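Local coordinates for protein NAD-dependent epimerase/dehydratase (Methanobrevibacter ruminantium, PDB 6DNT) that probably interconverts UDP-N-acetylglucosamine and its C4 epimer with the help of NAD, and is captured here with NAD and UDP-N-acetylmuramic acid bound, at residues A110-V115 with P122-Q127; N128-S133 with A178-S183; K147-S152 with K255-S260. One frame throughout, in Å; residues are numbered along the deposited sequence. Where two conformers were deposited one is given.

Contact 1 (A110-V115 with P122-Q127). With NAD (nicotinamide-adenine-dinucleotide), chain B.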
loop_
_atom_site.group_PDB
_atom_site.type_symbol
_atom_site.label_atom_id
_atom_site.label_comp_id
_atom_site.label_asym_id
_atom_site.label_seq_id
_atom_site.Cartn_x
_atom_site.Cartn_y
_atom_site.Cartn_z
ATOM N N ALA A 110 -12.203 10.739 6.292
ATOM C CA ALA A 110 -13.188 9.674 6.124
ATOM C C ALA A 110 -12.456 8.345 5.965
ATOM O O ALA A 110 -11.516 8.257 5.185
ATOM C CB ALA A 110 -14.105 9.929 4.920
ATOM N N ALA A 111 -12.880 7.346 6.734
ATOM C CA ALA A 111 -12.308 5.998 6.702
ATOM C C ALA A 111 -13.182 5.107 7.556
ATOM O O ALA A 111 -13.917 5.616 8.407
ATOM C CB ALA A 111 -10.900 5.998 7.264
ATOM N N LEU A 112 -13.122 3.799 7.320
ATOM C CA LEU A 112 -13.578 2.836 8.327
ATOM C C LEU A 112 -12.393 2.607 9.253
ATOM O O LEU A 112 -11.429 1.913 8.911
ATOM C CB LEU A 112 -14.084 1.561 7.695
ATOM C CG LEU A 112 -15.370 1.701 6.877
ATOM C CD1 LEU A 112 -15.754 0.363 6.295
ATOM C CD2 LEU A 112 -16.512 2.279 7.709
ATOM N N ALA A 113 -12.444 3.284 10.393
ATOM C CA ALA A 113 -11.310 3.447 11.279
ATOM C C ALA A 113 -11.390 2.384 12.359
ATOM O O ALA A 113 -11.780 2.665 13.501
ATOM C CB ALA A 113 -11.332 4.848 11.881
ATOM N N SER A 114 -11.020 1.161 11.994
ATOM C CA SER A 114 -10.978 0.064 12.956
ATOM C C SER A 114 -10.022 -1.051 12.563
ATOM O O SER A 114 -10.162 -1.671 11.507
ATOM C CB SER A 114 -12.360 -0.512 13.188
ATOM O OG SER A 114 -12.316 -1.597 14.107
ATOM N N VAL A 115 -9.071 -1.317 13.443
ATOM C CA VAL A 115 -8.173 -2.454 13.285
ATOM C C VAL A 115 -8.945 -3.780 13.308
ATOM O O VAL A 115 -8.905 -4.529 12.344
ATOM C CB VAL A 115 -7.017 -2.396 14.314
ATOM C CG1 VAL A 115 -6.257 -3.706 14.383
ATOM C CG2 VAL A 115 -6.080 -1.235 13.971
ATOM N N PRO A 122 -12.127 -7.393 5.386
ATOM C CA PRO A 122 -11.042 -6.708 4.675
ATOM C C PRO A 122 -11.461 -6.076 3.345
ATOM O O PRO A 122 -10.988 -4.987 3.042
ATOM C CB PRO A 122 -9.986 -7.804 4.490
ATOM C CG PRO A 122 -10.717 -9.117 4.697
ATOM C CD PRO A 122 -11.765 -8.785 5.720
ATOM N N LEU A 123 -12.360 -6.706 2.595
ATOM C CA LEU A 123 -12.750 -6.143 1.304
ATOM C C LEU A 123 -13.543 -4.859 1.486
ATOM O O LEU A 123 -13.274 -3.868 0.808
ATOM C CB LEU A 123 -13.540 -7.147 0.468
ATOM C CG LEU A 123 -13.848 -6.664 -0.960
ATOM C CD1 LEU A 123 -12.557 -6.491 -1.742
ATOM C CD2 LEU A 123 -14.821 -7.586 -1.694
ATOM N N ARG A 124 -14.515 -4.853 2.401
ATOM C CA ARG A 124 -15.284 -3.627 2.656
ATOM C C ARG A 124 -14.405 -2.476 3.150
ATOM O O ARG A 124 -14.563 -1.335 2.726
ATOM C CB ARG A 124 -16.422 -3.872 3.651
ATOM C CG ARG A 124 -17.418 -2.720 3.657
ATOM C CD ARG A 124 -18.713 -3.095 4.339
ATOM N NE ARG A 124 -18.496 -3.107 5.778
ATOM C CZ ARG A 124 -18.631 -2.059 6.594
ATOM N NH1 ARG A 124 -18.997 -0.867 6.149
ATOM N NH2 ARG A 124 -18.418 -2.224 7.894
ATOM N N TYR A 125 -13.452 -2.798 4.016
ATOM C CA TYR A 125 -12.480 -1.811 4.477
ATOM C C TYR A 125 -11.577 -1.318 3.330
ATOM O O TYR A 125 -11.252 -0.134 3.270
ATOM C CB TYR A 125 -11.683 -2.342 5.671
ATOM C CG TYR A 125 -12.433 -2.162 6.987
ATOM C CD1 TYR A 125 -13.665 -2.764 7.202
ATOM C CD2 TYR A 125 -11.913 -1.372 8.005
ATOM C CE1 TYR A 125 -14.356 -2.576 8.400
ATOM C CE2 TYR A 125 -12.601 -1.181 9.183
ATOM C CZ TYR A 125 -13.822 -1.783 9.369
ATOM O OH TYR A 125 -14.520 -1.599 10.547
ATOM N N ASN A 126 -11.202 -2.214 2.422
ATOM C CA ASN A 126 -10.421 -1.823 1.240
ATOM C C ASN A 126 -11.173 -0.797 0.363
ATOM O O ASN A 126 -10.599 0.181 -0.110
ATOM C CB ASN A 126 -10.080 -3.062 0.414
ATOM C CG ASN A 126 -9.179 -2.743 -0.768
ATOM O OD1 ASN A 126 -8.026 -2.422 -0.594
ATOM N ND2 ASN A 126 -9.723 -2.811 -1.967
ATOM N N GLN A 127 -12.457 -1.046 0.152
ATOM C CA GLN A 127 -13.297 -0.134 -0.624
ATOM C C GLN A 127 -13.334 1.261 0.005
ATOM O O GLN A 127 -13.175 2.265 -0.693
ATOM C CB GLN A 127 -14.698 -0.741 -0.795
ATOM C CG GLN A 127 -14.657 -1.965 -1.701
ATOM C CD GLN A 127 -15.867 -2.879 -1.608
ATOM O OE1 GLN A 127 -16.037 -3.793 -2.429
ATOM N NE2 GLN A 127 -16.700 -2.654 -0.617
HETATM P PA NAD B . -14.722 8.535 12.888
HETATM O O1A NAD B . -15.300 9.324 14.023
HETATM O O2A NAD B . -15.342 7.225 12.544
HETATM O O5B NAD B . -14.737 9.514 11.607
HETATM C C5B NAD B . -14.775 9.003 10.277
HETATM C C4B NAD B . -15.868 9.775 9.566
HETATM O O4B NAD B . -15.873 9.382 8.192
HETATM C C3B NAD B . -17.259 9.475 10.111
HETATM O O3B NAD B . -17.933 10.704 10.346
HETATM C C2B NAD B . -17.927 8.616 9.050
HETATM O O2B NAD B . -19.353 8.758 8.936
HETATM C C1B NAD B . -17.200 9.054 7.793
HETATM N N9A NAD B . -17.047 8.043 6.737
HETATM C C8A NAD B . -16.543 6.790 6.859
HETATM N N7A NAD B . -16.490 6.173 5.653
HETATM C C5A NAD B . -16.931 7.073 4.731
HETATM C C6A NAD B . -17.126 7.082 3.273
HETATM N N6A NAD B . -16.827 5.993 2.549
HETATM N N1A NAD B . -17.618 8.227 2.705
HETATM C C2A NAD B . -17.918 9.316 3.435
HETATM N N3A NAD B . -17.762 9.380 4.778
HETATM C C4A NAD B . -17.280 8.293 5.448
HETATM O O3 NAD B . -13.147 8.303 13.129
HETATM P PN NAD B . -12.058 9.298 13.706
HETATM O O1N NAD B . -12.518 10.725 13.672
HETATM O O2N NAD B . -11.518 8.727 14.989
HETATM O O5D NAD B . -10.917 9.077 12.604
HETATM C C5D NAD B . -10.679 10.083 11.613
HETATM C C4D NAD B . -9.441 9.675 10.817
HETATM O O4D NAD B . -8.316 9.614 11.697
HETATM C C3D NAD B . -9.574 8.302 10.167
HETATM O O3D NAD B . -8.930 8.292 8.880
HETATM C C2D NAD B . -8.843 7.398 11.128
HETATM O O2D NAD B . -8.382 6.211 10.496
HETATM C C1D NAD B . -7.731 8.307 11.601
HETATM N N1N NAD B . -7.134 7.946 12.892
HETATM C C2N NAD B . -7.833 8.036 14.036
HETATM C C3N NAD B . -7.248 7.708 15.255
HETATM C C7N NAD B . -7.983 7.774 16.574
HETATM O O7N NAD B . -7.375 7.468 17.594
HETATM N N7N NAD B . -9.265 8.119 16.643
HETATM C C4N NAD B . -5.911 7.299 15.249
HETATM C C5N NAD B . -5.210 7.202 14.060
HETATM C C6N NAD B . -5.852 7.521 12.880
#
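The phenol ring of Tyr125 takes Leu112 over one face: CB of Leu112 sits 3.7 Å from the ring centroid, 21° off the normal and displaced toward the rim, a CH-pi contact. Leu112 O comes to 3.3 Å from CE2 of the same Tyr125 ring. Ser114 N lies at the ring edge, in its plane, while Ser114 CB stands 3.6 Å from the phenol oxygen OH of Tyr125. The second flat group, the guanidinium of Arg124, is met on one face by Leu112 CD1, which comes to 3.5 Å from NH1 of Arg124. One leucine thus serves two planes, its CB over the ring and its CD1 over the guanidinium, that methyl also brushing the ring at CD1 and CE1. The arginine reaches this place because its chain bends at chi3 (75°), and a salt bridge from NE to Glu121 holds the group. Ser114 OG turns to Gly117 N instead, its N-cap role for helix 115-120. Along the loop, Ala110, Ala111 and Ala113 face NAD, with Ala111 O 3.3 Å from C8A of the adenine and Ala113 CB 3.5 Å from the ribose oxygen O2D. No hydrogen bond joins the two segments. The loop is fitted to helix 122-142 by van der Waals contact, leucine carbons over the flat groups and the carbonyl oxygens of Leu112 and Ser114 against CE2, while its alanines leave little bulk between backbone and cofactor.

Contact 2 (N128-S133 with A178-S183). With NAD (nicotinamide-adenine-dinucleotide), chain B.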
loop_
_atom_site.group_PDB
_atom_site.type_symbol
_atom_site.label_atom_id
_atom_site.label_comp_id
_atom_site.label_asym_id
_atom_site.label_seq_id
_atom_site.Cartn_x
_atom_site.Cartn_y
_atom_site.Cartn_z
ATOM N N ASN A 128 -13.500 1.326 1.324
ATOM C CA ASN A 128 -13.604 2.613 2.020
ATOM C C ASN A 128 -12.275 3.316 2.256
ATOM O O ASN A 128 -12.221 4.557 2.301
ATOM C CB ASN A 128 -14.336 2.426 3.348
ATOM C CG ASN A 128 -15.818 2.240 3.154
ATOM O OD1 ASN A 128 -16.557 3.222 3.114
ATOM N ND2 ASN A 128 -16.259 1.001 2.945
ATOM N N ASN A 129 -11.217 2.538 2.431
ATOM C CA ASN A 129 -9.950 3.083 2.890
ATOM C C ASN A 129 -8.914 3.257 1.804
ATOM O O ASN A 129 -8.108 4.168 1.907
ATOM C CB ASN A 129 -9.400 2.268 4.046
ATOM C CG ASN A 129 -10.290 2.329 5.277
ATOM O OD1 ASN A 129 -11.174 3.173 5.375
ATOM N ND2 ASN A 129 -10.047 1.436 6.229
ATOM N N ILE A 130 -8.876 2.375 0.823
ATOM C CA ILE A 130 -7.997 2.576 -0.330
ATOM C C ILE A 130 -8.769 3.125 -1.522
ATOM O O ILE A 130 -8.383 4.174 -2.069
ATOM C CB ILE A 130 -7.224 1.301 -0.716
ATOM C CG1 ILE A 130 -6.308 0.874 0.435
ATOM C CG2 ILE A 130 -6.397 1.570 -1.984
ATOM C CD1 ILE A 130 -5.477 -0.361 0.146
ATOM N N ASP A 131 -9.821 2.418 -1.962
ATOM C CA ASP A 131 -10.486 2.782 -3.223
ATOM C C ASP A 131 -11.045 4.208 -3.150
ATOM O O ASP A 131 -10.808 5.028 -4.047
ATOM C CB ASP A 131 -11.604 1.815 -3.623
ATOM C CG ASP A 131 -11.131 0.396 -3.865
ATOM O OD1 ASP A 131 -9.914 0.140 -4.044
ATOM O OD2 ASP A 131 -12.014 -0.500 -3.898
ATOM N N ALA A 132 -11.742 4.524 -2.066
ATOM C CA ALA A 132 -12.332 5.859 -1.928
ATOM C C ALA A 132 -11.271 6.938 -1.807
ATOM O O ALA A 132 -11.439 8.031 -2.351
ATOM C CB ALA A 132 -13.267 5.925 -0.739
ATOM N N SER A 133 -10.172 6.627 -1.107
ATOM C CA SER A 133 -9.075 7.566 -0.952
ATOM C C SER A 133 -8.460 7.853 -2.320
ATOM O O SER A 133 -8.164 9.008 -2.654
ATOM C CB SER A 133 -8.010 7.000 -0.030
ATOM O OG SER A 133 -8.523 6.849 1.282
ATOM N N ALA A 178 -4.097 -1.379 8.860
ATOM C CA ALA A 178 -2.745 -0.830 8.839
ATOM C C ALA A 178 -2.165 -0.845 7.432
ATOM O O ALA A 178 -1.511 0.123 7.030
ATOM C CB ALA A 178 -1.831 -1.573 9.802
ATOM N N ALA A 179 -2.425 -1.912 6.684
ATOM C CA ALA A 179 -1.964 -2.009 5.280
ATOM C C ALA A 179 -2.625 -0.934 4.421
ATOM O O ALA A 179 -1.977 -0.351 3.542
ATOM C CB ALA A 179 -2.229 -3.402 4.716
ATOM N N GLN A 180 -3.903 -0.686 4.673
ATOM C CA GLN A 180 -4.677 0.344 3.952
ATOM C C GLN A 180 -4.163 1.753 4.179
ATOM O O GLN A 180 -3.989 2.507 3.221
ATOM C CB GLN A 180 -6.164 0.235 4.286
ATOM C CG GLN A 180 -6.763 -1.055 3.731
ATOM C CD GLN A 180 -7.958 -1.651 4.465
ATOM O OE1 GLN A 180 -8.487 -1.028 5.426
ATOM N NE2 GLN A 180 -8.402 -2.796 4.043
ATOM N N LYS A 181 -3.888 2.121 5.425
ATOM C CA LYS A 181 -3.303 3.433 5.691
ATOM C C LYS A 181 -1.922 3.593 5.048
ATOM O O LYS A 181 -1.629 4.625 4.432
ATOM C CB LYS A 181 -3.262 3.735 7.193
ATOM C CG LYS A 181 -4.634 3.937 7.803
ATOM C CD LYS A 181 -5.374 5.104 7.171
ATOM C CE LYS A 181 -6.603 5.520 7.950
ATOM N NZ LYS A 181 -7.230 6.706 7.332
ATOM N N ALA A 182 -1.103 2.553 5.132
ATOM C CA ALA A 182 0.195 2.564 4.476
ATOM C C ALA A 182 0.051 2.698 2.959
ATOM O O ALA A 182 0.803 3.456 2.330
ATOM C CB ALA A 182 0.998 1.332 4.841
ATOM N N SER A 183 -0.907 1.973 2.377
ATOM C CA SER A 183 -1.177 2.055 0.929
ATOM C C SER A 183 -1.527 3.478 0.512
ATOM O O SER A 183 -1.007 3.980 -0.486
ATOM C CB SER A 183 -2.295 1.097 0.504
ATOM O OG SER A 183 -2.688 1.334 -0.846
HETATM P PA NAD B . -14.722 8.535 12.888
HETATM O O1A NAD B . -15.300 9.324 14.023
HETATM O O2A NAD B . -15.342 7.225 12.544
HETATM O O5B NAD B . -14.737 9.514 11.607
HETATM C C5B NAD B . -14.775 9.003 10.277
HETATM C C4B NAD B . -15.868 9.775 9.566
HETATM O O4B NAD B . -15.873 9.382 8.192
HETATM C C3B NAD B . -17.259 9.475 10.111
HETATM O O3B NAD B . -17.933 10.704 10.346
HETATM C C2B NAD B . -17.927 8.616 9.050
HETATM O O2B NAD B . -19.353 8.758 8.936
HETATM C C1B NAD B . -17.200 9.054 7.793
HETATM N N9A NAD B . -17.047 8.043 6.737
HETATM C C8A NAD B . -16.543 6.790 6.859
HETATM N N7A NAD B . -16.490 6.173 5.653
HETATM C C5A NAD B . -16.931 7.073 4.731
HETATM C C6A NAD B . -17.126 7.082 3.273
HETATM N N6A NAD B . -16.827 5.993 2.549
HETATM N N1A NAD B . -17.618 8.227 2.705
HETATM C C2A NAD B . -17.918 9.316 3.435
HETATM N N3A NAD B . -17.762 9.380 4.778
HETATM C C4A NAD B . -17.280 8.293 5.448
HETATM O O3 NAD B . -13.147 8.303 13.129
HETATM P PN NAD B . -12.058 9.298 13.706
HETATM O O1N NAD B . -12.518 10.725 13.672
HETATM O O2N NAD B . -11.518 8.727 14.989
HETATM O O5D NAD B . -10.917 9.077 12.604
HETATM C C5D NAD B . -10.679 10.083 11.613
HETATM C C4D NAD B . -9.441 9.675 10.817
HETATM O O4D NAD B . -8.316 9.614 11.697
HETATM C C3D NAD B . -9.574 8.302 10.167
HETATM O O3D NAD B . -8.930 8.292 8.880
HETATM C C2D NAD B . -8.843 7.398 11.128
HETATM O O2D NAD B . -8.382 6.211 10.496
HETATM C C1D NAD B . -7.731 8.307 11.601
HETATM N N1N NAD B . -7.134 7.946 12.892
HETATM C C2N NAD B . -7.833 8.036 14.036
HETATM C C3N NAD B . -7.248 7.708 15.255
HETATM C C7N NAD B . -7.983 7.774 16.574
HETATM O O7N NAD B . -7.375 7.468 17.594
HETATM N N7N NAD B . -9.265 8.119 16.643
HETATM C C4N NAD B . -5.911 7.299 15.249
HETATM C C5N NAD B . -5.210 7.202 14.060
HETATM C C6N NAD B . -5.852 7.521 12.880
HETATM O O HOH W 1 -8.021 5.688 4.662
#
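Asn129 and Gln180 meet amide to amide with their planes turned 68° apart, so the two groups are far from coplanar. Asn129 ND2 donates to Gln180 OE1 at 3.0 Å with an N-H...O angle of 155°; the donor comes in tilted from the carbonyl plane. Each amide is held at its other end as well: Asn129 OD1 accepts from Leu112 N, and Gln180 NE2 binds Tyr187 OH of the second subunit. Beside this bond, Ile130 lies across Gln180 at about a right angle, its CG1 3.8 Å from Gln180 CG. The isoleucine chain then runs on, CD1 anti to CA, and that methyl arrives 3.4 Å from Ser183 OG. Lys181 leaves its helix on the cofactor side, bends at chi2 and gives NZ to NAD O3D at 2.8 Å. Asn128 OD1 accepts from the adenine N6A at 2.8 Å, so both helices grip NAD. Together with Tyr177, Lys181 forms the YxxxK pair of the extended short-chain dehydrogenase/reductase family. The axes of segments 128-133, on helix 122-142, and 178-183, on helix 176-195, approach to 8.9 Å, with N-to-C directions 21° from parallel; the second subunit packs on Ile130 and Ser183, and Lys181 rests against Phe150 and Ser152 of strand 147-153.

Contact 3 (K147-S152 with K255-S260); sequences KVIFSS and KANILS. With NAD (nicotinamide-adenine-dinucleotide), chain B.
In the Rossmann-type domain of this family, helix 250-262 lies on the central sheet, and its segment 255-260 covers strand 147-152, running roughly opposite to it with axes 8.8 Å apart. Ile149 faces the helix: its CG2, anti to the backbone N, packs 3.4 Å from Asn257 OD1 and 4.1 Å from Ser260 CB, the isoleucine and asparagine side chains meeting at a slant. A water completes this junction, donating to Asn257 OD1 and to Ile149 O and accepting from Ser151 OG at 2.8 Å, so the carbonyl end of the amide is tied to the strand while its ND2 turns to Tyr204 OH and to Ile253 O of its own helix. Strand 147-153 pairs in parallel with strands 105-108 and 199-208, between which it lies in the central mixed sheet, and helix 176-195 packs on Phe150 across the sheet from helix 250-262, giving the layered alpha/beta/alpha build of the fold. The C-terminal end of the strand meets the cofactor: Ser152 O is 3.2 Å from C6N of the nicotinamide ring. At the other end, Lys147 bends at chi2 and chi4 to bring NZ 2.9 Å from Ser260 O, nearly in line with the carbonyl (C=O...N angle 169°). The same ammonium also binds Tyr265 O and Ser263 O, so three backbone oxygens near the end of helix 250-262 converge on one buried charge, which the carbonyls probably stabilise. A leucine in its place has no ammonium to offer the carbonyls of Ser260, Ser263 and Tyr265, and the turn after the helix would probably be less firmly tied to the strand. One turn of helix earlier, Ala256 O receives both Ser260 N and, at 2.7 Å, Ser260 OG, from opposite faces of its plane.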
loop_
_atom_site.group_PDB
_atom_site.type_symbol
_atom_site.label_atom_id
_atom_site.label_comp_id
_atom_site.label_asym_id
_atom_site.label_seq_id
_atom_site.Cartn_x
_atom_site.Cartn_y
_atom_site.Cartn_z
ATOM N N LYS A 147 -3.147 21.429 -1.446
ATOM C CA LYS A 147 -2.609 20.423 -0.534
ATOM C C LYS A 147 -3.687 19.459 -0.068
ATOM O O LYS A 147 -4.822 19.874 0.196
ATOM C CB LYS A 147 -1.982 21.093 0.676
ATOM C CG LYS A 147 -1.031 20.201 1.465
ATOM C CD LYS A 147 0.385 20.706 1.394
ATOM C CE LYS A 147 1.261 20.018 2.404
ATOM N NZ LYS A 147 2.155 20.987 3.092
ATOM N N VAL A 148 -3.293 18.196 0.110
ATOM C CA VAL A 148 -4.114 17.162 0.737
ATOM C C VAL A 148 -3.522 16.871 2.118
ATOM O O VAL A 148 -2.309 16.692 2.217
ATOM C CB VAL A 148 -4.065 15.865 -0.090
ATOM C CG1 VAL A 148 -4.742 14.722 0.661
ATOM C CG2 VAL A 148 -4.680 16.077 -1.472
ATOM N N ILE A 149 -4.337 16.826 3.176
ATOM C CA ILE A 149 -3.830 16.507 4.500
ATOM C C ILE A 149 -4.529 15.194 4.827
ATOM O O ILE A 149 -5.745 15.172 4.963
ATOM C CB ILE A 149 -4.120 17.617 5.517
ATOM C CG1 ILE A 149 -3.597 18.985 5.011
ATOM C CG2 ILE A 149 -3.468 17.254 6.846
ATOM C CD1 ILE A 149 -4.532 19.717 4.060
ATOM N N PHE A 150 -3.753 14.114 4.910
ATOM C CA PHE A 150 -4.287 12.755 5.057
ATOM C C PHE A 150 -4.085 12.230 6.479
ATOM O O PHE A 150 -3.006 12.357 7.025
ATOM C CB PHE A 150 -3.583 11.806 4.081
ATOM C CG PHE A 150 -3.988 10.368 4.243
ATOM C CD1 PHE A 150 -5.305 9.980 4.066
ATOM C CD2 PHE A 150 -3.057 9.401 4.616
ATOM C CE1 PHE A 150 -5.691 8.663 4.246
ATOM C CE2 PHE A 150 -3.441 8.079 4.796
ATOM C CZ PHE A 150 -4.751 7.706 4.610
ATOM N N SER A 151 -5.137 11.633 7.040
ATOM C CA SER A 151 -5.109 11.035 8.370
ATOM C C SER A 151 -4.622 9.593 8.274
ATOM O O SER A 151 -5.358 8.718 7.846
ATOM C CB SER A 151 -6.513 11.043 8.981
ATOM O OG SER A 151 -6.932 12.359 9.227
ATOM N N SER A 152 -3.370 9.374 8.646
ATOM C CA SER A 152 -2.788 8.036 8.745
ATOM C C SER A 152 -2.724 7.653 10.216
ATOM O O SER A 152 -3.389 8.280 11.045
ATOM C CB SER A 152 -1.411 8.002 8.085
ATOM O OG SER A 152 -0.965 6.670 7.989
ATOM N N LYS A 255 -5.182 21.142 15.185
ATOM C CA LYS A 255 -4.121 22.136 14.949
ATOM C C LYS A 255 -3.052 21.632 13.970
ATOM O O LYS A 255 -2.657 22.347 13.037
ATOM C CB LYS A 255 -3.447 22.556 16.260
ATOM C CG LYS A 255 -4.238 23.571 17.064
ATOM C CD LYS A 255 -3.431 24.077 18.259
ATOM C CE LYS A 255 -4.306 24.848 19.243
ATOM N NZ LYS A 255 -3.495 25.386 20.375
ATOM N N ALA A 256 -2.591 20.399 14.175
ATOM C CA ALA A 256 -1.595 19.789 13.287
ATOM C C ALA A 256 -2.097 19.702 11.849
ATOM O O ALA A 256 -1.332 19.909 10.918
ATOM C CB ALA A 256 -1.192 18.406 13.799
ATOM N N ASN A 257 -3.381 19.395 11.677
ATOM C CA ASN A 257 -3.972 19.348 10.345
ATOM C C ASN A 257 -3.880 20.708 9.664
ATOM O O ASN A 257 -3.437 20.818 8.514
ATOM C CB ASN A 257 -5.435 18.893 10.407
ATOM C CG ASN A 257 -5.583 17.401 10.232
ATOM O OD1 ASN A 257 -5.887 16.939 9.144
ATOM N ND2 ASN A 257 -5.350 16.642 11.296
ATOM N N ILE A 258 -4.271 21.743 10.399
ATOM C CA ILE A 258 -4.355 23.095 9.843
ATOM C C ILE A 258 -2.965 23.646 9.544
ATOM O O ILE A 258 -2.746 24.210 8.464
ATOM C CB ILE A 258 -5.165 24.019 10.769
ATOM C CG1 ILE A 258 -6.619 23.522 10.805
ATOM C CG2 ILE A 258 -5.118 25.462 10.277
ATOM C CD1 ILE A 258 -7.465 24.100 11.916
ATOM N N LEU A 259 -2.030 23.449 10.462
ATOM C CA LEU A 259 -0.633 23.821 10.234
ATOM C C LEU A 259 -0.001 23.075 9.048
ATOM O O LEU A 259 0.788 23.662 8.301
ATOM C CB LEU A 259 0.197 23.620 11.505
ATOM C CG LEU A 259 -0.103 24.614 12.631
ATOM C CD1 LEU A 259 0.527 24.169 13.936
ATOM C CD2 LEU A 259 0.386 26.008 12.262
ATOM N N SER A 260 -0.363 21.804 8.854
ATOM C CA SER A 260 0.147 21.022 7.725
ATOM C C SER A 260 -0.330 21.580 6.380
ATOM O O SER A 260 0.419 21.576 5.382
ATOM C CB SER A 260 -0.280 19.557 7.831
ATOM O OG SER A 260 0.301 18.953 8.964
HETATM P PA NAD B . -14.722 8.535 12.888
HETATM O O1A NAD B . -15.300 9.324 14.023
HETATM O O2A NAD B . -15.342 7.225 12.544
HETATM O O5B NAD B . -14.737 9.514 11.607
HETATM C C5B NAD B . -14.775 9.003 10.277
HETATM C C4B NAD B . -15.868 9.775 9.566
HETATM O O4B NAD B . -15.873 9.382 8.192
HETATM C C3B NAD B . -17.259 9.475 10.111
HETATM O O3B NAD B . -17.933 10.704 10.346
HETATM C C2B NAD B . -17.927 8.616 9.050
HETATM O O2B NAD B . -19.353 8.758 8.936
HETATM C C1B NAD B . -17.200 9.054 7.793
HETATM N N9A NAD B . -17.047 8.043 6.737
HETATM C C8A NAD B . -16.543 6.790 6.859
HETATM N N7A NAD B . -16.490 6.173 5.653
HETATM C C5A NAD B . -16.931 7.073 4.731
HETATM C C6A NAD B . -17.126 7.082 3.273
HETATM N N6A NAD B . -16.827 5.993 2.549
HETATM N N1A NAD B . -17.618 8.227 2.705
HETATM C C2A NAD B . -17.918 9.316 3.435
HETATM N N3A NAD B . -17.762 9.380 4.778
HETATM C C4A NAD B . -17.280 8.293 5.448
HETATM O O3 NAD B . -13.147 8.303 13.129
HETATM P PN NAD B . -12.058 9.298 13.706
HETATM O O1N NAD B . -12.518 10.725 13.672
HETATM O O2N NAD B . -11.518 8.727 14.989
HETATM O O5D NAD B . -10.917 9.077 12.604
HETATM C C5D NAD B . -10.679 10.083 11.613
HETATM C C4D NAD B . -9.441 9.675 10.817
HETATM O O4D NAD B . -8.316 9.614 11.697
HETATM C C3D NAD B . -9.574 8.302 10.167
HETATM O O3D NAD B . -8.930 8.292 8.880
HETATM C C2D NAD B . -8.843 7.398 11.128
HETATM O O2D NAD B . -8.382 6.211 10.496
HETATM C C1D NAD B . -7.731 8.307 11.601
HETATM N N1N NAD B . -7.134 7.946 12.892
HETATM C C2N NAD B . -7.833 8.036 14.036
HETATM C C3N NAD B . -7.248 7.708 15.255
HETATM C C7N NAD B . -7.983 7.774 16.574
HETATM O O7N NAD B . -7.375 7.468 17.594
HETATM N N7N NAD B . -9.265 8.119 16.643
HETATM C C4N NAD B . -5.911 7.299 15.249
HETATM C C5N NAD B . -5.210 7.202 14.060
HETATM C C6N NAD B . -5.852 7.521 12.880
HETATM O O HOH W 2 -6.565 14.625 7.667
#

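From the N terminus, contact 1 comes first: it closes the short loop through helix 115-120, bringing the segment after strand 105-108 back to the start of helix 122-142. The next turns of that helix open contact 2, which pairs it with helix 176-195 beside the second subunit; the two contacts lie in series and touch through helix 122-142 and the loop after strand 105-108. Strand 147-153 falls between the two helices of contact 2, so contact 3, which reaches on to helix 250-262, crosses contact 2 and joins it at Lys181 NZ and Ser151 O. Contacts 1 and 3 stay apart, yet all three border NAD; contact 2 lies on one helical side of the sheet, and contact 3 ties the sheet to the other.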